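Cephalosporin acylase (Bacillus halodurans, PDB 2NLZ) probably hydrolyses or transfers amide-linked acyl groups, as a cephalosporin acylase of the gamma-glutamyltranspeptidase family of Ntn hydrolases. Local coordinates at residues P63-G67 with Q375-F381; T358-A362 with S372-S376. The protein carries 1 engineered substitution. All coordinates share one frame. Residues are numbered along the deposited sequence.

Overall arrangement
Near the N-terminal end, helix 47-61 leads into the 63-67 loop, and strand 71-78 follows. Some 280 residues later, strand 359-365 turns back through a short connection into strand 370-376. Contact 2 closes this hairpin locally, with nine residues between its segments. Contact 1 closes the far larger loop, 307 residues, by bringing 375-381 onto 63-67; strand 359-365 and most of strand 370-376 lie within that span. The contacts share Gln375 and Ser376, and their centres lie about 11 Å apart. Direct packing, Ser65 CB to Thr358 N at 3.4 Å, also joins them. Together they place the end of strand 370-376, which lies between strands 71-78 and 359-365, beside the loop leaving helix 47-61.

Contact 1: P63-G67 with Q375-F381; sequences PTSNG and QSNYMGF
Pro63 and Thr64 have helical-region angles (phi/psi -71/-9 and -79/-9), and Ser65 is at -131/12, after which Asn66 and Gly67 are almost fully extended (-169/170 and -179/169). The other segment ends strand 370-376 at Ser376 and loops back; Gly380 (60/-115) and Phe381 (-71/-19) have angles near those of the central pair of a type II' turn. Nearest CA pairs are Thr64-Phe381 (5.1 Å), Ser65-Gly380 (4.7 Å) and Asn66-Ser376 (4.9 Å).

Pro63 packs CB against Phe381 CE1 at 3.7 Å, and its O lies 3.1 Å from Phe381 CD1, over the ring face. Thr64 covers the same ring: its CA stands 4.1 Å from the Phe381 centroid, 16° off the normal, a CH-pi contact, while CG2 reaches Phe381 CE2 at 3.7 Å. Phe381, with chi1 m, is also met edge-to-face by Trp163 and Trp182. Thr64 O receives a CA-H...O contact from Gly380 CA at 3.1 Å. The 63-67 loop connects helix 47-61 to strand 71-78, a neighbour of strand 370-376, in what is probably the alpha-beta-beta-alpha sandwich of Ntn hydrolases. Ser65 points its CB away; its backbone bonds to Thr358, and its OG to Glu62. Asn66 (chi1 t) brings its amide end close to that of Gln375 (chi1 p, chi2 t), whose OE1 is bonded by Trp126. At Gly67 an ideal CB would sit 2.7 Å from Asn377 ND2, a clash; that ND2 donates to Phe381 O at 2.7 Å, bridging the base of the returning loop.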
loop_
_atom_site.group_PDB
_atom_site.type_symbol
_atom_site.label_atom_id
_atom_site.label_comp_id
_atom_site.label_asym_id
_atom_site.label_seq_id
_atom_site.Cartn_x
_atom_site.Cartn_y
_atom_site.Cartn_z
ATOM N N PRO D 63 7.682 -2.720 33.636
ATOM C CA PRO D 63 8.666 -3.569 34.320
ATOM C C PRO D 63 9.316 -4.595 33.402
ATOM O O PRO D 63 10.275 -5.257 33.786
ATOM C CB PRO D 63 7.839 -4.283 35.396
ATOM C CG PRO D 63 6.513 -3.578 35.411
ATOM C CD PRO D 63 6.311 -3.055 34.048
ATOM N N THR D 64 8.799 -4.705 32.191
ATOM C CA THR D 64 9.326 -5.637 31.225
ATOM C C THR D 64 10.587 -5.112 30.570
ATOM O O THR D 64 11.248 -5.850 29.866
ATOM C CB THR D 64 8.297 -5.939 30.131
ATOM O OG1 THR D 64 7.874 -4.717 29.517
ATOM C CG2 THR D 64 7.086 -6.651 30.712
ATOM N N SER D 65 10.927 -3.847 30.803
ATOM C CA SER D 65 12.050 -3.207 30.109
ATOM C C SER D 65 12.993 -2.482 31.058
ATOM O O SER D 65 13.878 -1.734 30.635
ATOM C CB SER D 65 11.520 -2.203 29.085
ATOM O OG SER D 65 10.827 -2.860 28.046
ATOM N N ASN D 66 12.827 -2.728 32.344
ATOM C CA ASN D 66 13.251 -1.758 33.309
ATOM C C ASN D 66 13.238 -2.299 34.712
ATOM O O ASN D 66 12.704 -3.374 34.953
ATOM C CB ASN D 66 12.249 -0.620 33.247
ATOM C CG ASN D 66 12.851 0.662 33.582
ATOM O OD1 ASN D 66 12.156 1.607 33.908
ATOM N ND2 ASN D 66 14.174 0.722 33.517
ATOM N N GLY D 67 13.801 -1.536 35.643
ATOM C CA GLY D 67 13.705 -1.840 37.065
ATOM C C GLY D 67 14.408 -0.801 37.911
ATOM O O GLY D 67 15.135 0.052 37.401
ATOM N N GLN D 375 17.344 4.069 30.527
ATOM C CA GLN D 375 17.745 3.074 31.543
ATOM C C GLN D 375 17.249 1.674 31.207
ATOM O O GLN D 375 16.228 1.528 30.548
ATOM C CB GLN D 375 17.323 3.484 32.972
ATOM C CG GLN D 375 15.843 3.462 33.244
ATOM C CD GLN D 375 15.471 3.987 34.602
ATOM O OE1 GLN D 375 16.140 4.859 35.149
ATOM N NE2 GLN D 375 14.382 3.473 35.152
ATOM N N SER D 376 17.970 0.654 31.673
ATOM C CA SER D 376 17.630 -0.732 31.359
ATOM C C SER D 376 18.136 -1.758 32.379
ATOM O O SER D 376 19.136 -1.543 33.060
ATOM C CB SER D 376 18.153 -1.085 29.963
ATOM O OG SER D 376 18.063 -2.464 29.672
ATOM N N ASN D 377 17.418 -2.877 32.458
ATOM C CA ASN D 377 17.863 -4.072 33.158
ATOM C C ASN D 377 18.580 -5.037 32.217
ATOM O O ASN D 377 18.728 -6.219 32.516
ATOM C CB ASN D 377 16.670 -4.766 33.802
ATOM C CG ASN D 377 16.526 -4.425 35.267
ATOM O OD1 ASN D 377 17.213 -3.543 35.767
ATOM N ND2 ASN D 377 15.638 -5.135 35.972
ATOM N N TYR D 378 19.038 -4.501 31.087
ATOM C CA TYR D 378 19.543 -5.269 29.950
ATOM C C TYR D 378 18.463 -6.179 29.363
ATOM O O TYR D 378 17.622 -5.713 28.595
ATOM C CB TYR D 378 20.840 -6.005 30.285
ATOM C CG TYR D 378 21.506 -6.662 29.105
ATOM C CD1 TYR D 378 21.572 -6.028 27.863
ATOM C CD2 TYR D 378 22.089 -7.918 29.230
ATOM C CE1 TYR D 378 22.190 -6.643 26.773
ATOM C CE2 TYR D 378 22.714 -8.533 28.152
ATOM C CZ TYR D 378 22.759 -7.893 26.930
ATOM O OH TYR D 378 23.377 -8.510 25.869
ATOM N N MET D 379 18.453 -7.453 29.728
ATOM C CA MET D 379 17.491 -8.375 29.136
ATOM C C MET D 379 16.125 -8.382 29.828
ATOM O O MET D 379 15.915 -9.117 30.793
ATOM C CB MET D 379 18.069 -9.782 29.070
ATOM C CG MET D 379 19.152 -9.919 28.035
ATOM S SD MET D 379 19.870 -11.560 27.972
ATOM C CE MET D 379 20.784 -11.463 26.432
ATOM N N GLY D 380 15.202 -7.570 29.317
ATOM C CA GLY D 380 13.828 -7.558 29.797
ATOM C C GLY D 380 13.734 -7.216 31.269
ATOM O O GLY D 380 14.084 -6.112 31.678
ATOM N N PHE D 381 13.273 -8.178 32.063
ATOM C CA PHE D 381 13.186 -8.029 33.512
ATOM C C PHE D 381 14.574 -8.031 34.155
ATOM O O PHE D 381 14.750 -7.570 35.282
ATOM C CB PHE D 381 12.322 -9.144 34.104
ATOM C CG PHE D 381 10.845 -8.868 34.056
ATOM C CD1 PHE D 381 10.226 -8.127 35.065
ATOM C CD2 PHE D 381 10.069 -9.360 33.024
ATOM C CE1 PHE D 381 8.859 -7.872 35.038
ATOM C CE2 PHE D 381 8.701 -9.109 32.989
ATOM C CZ PHE D 381 8.092 -8.365 34.001
#

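Contact 2: T358-A362 with S372-S376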
loop_
_atom_site.group_PDB
_atom_site.type_symbol
_atom_site.label_atom_id
_atom_site.label_comp_id
_atom_site.label_asym_id
_atom_site.label_seq_id
_atom_site.Cartn_x
_atom_site.Cartn_y
_atom_site.Cartn_z
ATOM N N THR D 358 14.645 -2.085 27.774
ATOM C CA THR D 358 15.172 -0.721 27.831
ATOM C C THR D 358 14.035 0.298 27.723
ATOM O O THR D 358 13.051 0.062 27.028
ATOM C CB THR D 358 16.212 -0.482 26.708
ATOM O OG1 THR D 358 17.197 -1.524 26.728
ATOM C CG2 THR D 358 16.906 0.852 26.869
ATOM N N VAL D 359 14.151 1.415 28.425
ATOM C CA VAL D 359 13.202 2.511 28.249
ATOM C C VAL D 359 13.923 3.788 27.831
ATOM O O VAL D 359 14.899 4.196 28.463
ATOM C CB VAL D 359 12.292 2.763 29.509
ATOM C CG1 VAL D 359 11.294 1.643 29.677
ATOM C CG2 VAL D 359 13.108 2.920 30.779
ATOM N N TYR D 360 13.460 4.398 26.750
ATOM C CA TYR D 360 13.989 5.695 26.347
ATOM C C TYR D 360 12.960 6.795 26.576
ATOM O O TYR D 360 11.750 6.551 26.585
ATOM C CB TYR D 360 14.534 5.708 24.902
ATOM C CG TYR D 360 15.070 7.072 24.539
ATOM C CD1 TYR D 360 16.260 7.524 25.087
ATOM C CD2 TYR D 360 14.356 7.936 23.713
ATOM C CE1 TYR D 360 16.742 8.795 24.813
ATOM C CE2 TYR D 360 14.830 9.207 23.431
ATOM C CZ TYR D 360 16.026 9.629 23.987
ATOM O OH TYR D 360 16.519 10.885 23.724
ATOM N N LEU D 361 13.462 8.009 26.752
ATOM C CA LEU D 361 12.709 9.100 27.324
ATOM C C LEU D 361 13.368 10.386 26.840
ATOM O O LEU D 361 14.606 10.463 26.763
ATOM C CB LEU D 361 12.815 8.960 28.844
ATOM C CG LEU D 361 12.409 9.906 29.957
ATOM C CD1 LEU D 361 12.727 9.152 31.212
ATOM C CD2 LEU D 361 13.165 11.226 29.926
ATOM N N ALA D 362 12.561 11.391 26.508
ATOM C CA ALA D 362 13.117 12.691 26.168
ATOM C C ALA D 362 12.266 13.798 26.733
ATOM O O ALA D 362 11.039 13.759 26.639
ATOM C CB ALA D 362 13.261 12.848 24.671
ATOM N N SER D 372 18.178 13.767 27.182
ATOM C CA SER D 372 18.097 12.429 26.629
ATOM C C SER D 372 18.404 11.450 27.759
ATOM O O SER D 372 19.522 11.426 28.262
ATOM C CB SER D 372 19.154 12.287 25.537
ATOM O OG SER D 372 19.040 11.074 24.815
ATOM N N PHE D 373 17.413 10.661 28.168
ATOM C CA PHE D 373 17.572 9.738 29.292
ATOM C C PHE D 373 17.195 8.344 28.885
ATOM O O PHE D 373 16.194 8.149 28.207
ATOM C CB PHE D 373 16.679 10.138 30.474
ATOM C CG PHE D 373 16.990 9.399 31.744
ATOM C CD1 PHE D 373 17.902 9.918 32.659
ATOM C CD2 PHE D 373 16.380 8.178 32.030
ATOM C CE1 PHE D 373 18.200 9.232 33.837
ATOM C CE2 PHE D 373 16.675 7.481 33.205
ATOM C CZ PHE D 373 17.576 8.012 34.114
ATOM N N ILE D 374 17.971 7.372 29.349
ATOM C CA ILE D 374 17.714 5.987 29.032
ATOM C C ILE D 374 18.157 5.073 30.188
ATOM O O ILE D 374 19.207 5.303 30.794
ATOM C CB ILE D 374 18.395 5.651 27.691
ATOM C CG1 ILE D 374 18.005 4.272 27.175
ATOM C CG2 ILE D 374 19.881 5.822 27.794
ATOM C CD1 ILE D 374 18.215 4.130 25.692
ATOM N N GLN D 375 17.344 4.069 30.527
ATOM C CA GLN D 375 17.745 3.074 31.543
ATOM C C GLN D 375 17.249 1.674 31.207
ATOM O O GLN D 375 16.228 1.528 30.548
ATOM C CB GLN D 375 17.323 3.484 32.972
ATOM C CG GLN D 375 15.843 3.462 33.244
ATOM C CD GLN D 375 15.471 3.987 34.602
ATOM O OE1 GLN D 375 16.140 4.859 35.149
ATOM N NE2 GLN D 375 14.382 3.473 35.152
ATOM N N SER D 376 17.970 0.654 31.673
ATOM C CA SER D 376 17.630 -0.732 31.359
ATOM C C SER D 376 18.136 -1.758 32.379
ATOM O O SER D 376 19.136 -1.543 33.060
ATOM C CB SER D 376 18.153 -1.085 29.963
ATOM O OG SER D 376 18.063 -2.464 29.672
#
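Main-chain bonds define the register. Val359 and Gln375 form a hydrogen-bonded antiparallel pair, with Val359 N to Gln375 O at 3.0 Å and Gln375 N to Val359 O at 3.2 Å; two residues on, Phe373 N donates to Leu361 O at 3.1 Å. The strand axes approach to 4.9 Å at 164°.

Side-chain polar contacts lie towards both ends: Tyr360 OH donates to Ser372 OG at 2.8 Å, although the hydroxyl's position is less certain, and Thr358 OG1 and Ser376 OG share a weak bond at 3.2 Å.

Apolar contacts divide by face. Val359 CG2 meets Gln375 CG, and Leu361 CD2 meets Phe373 CB, each at 3.7 Å, on the face covered by helix 47-61. Tyr360 CD1 packs on Ile374 CB at 3.9 Å on the other face, where Pro435 of strand 431-438 touches Tyr360.

In gamma-glutamyltranspeptidases, self-cleavage frees a threonine nucleophile at the start of this hairpin's first strand; Thr358, the first residue modelled after a gap, probably holds that position.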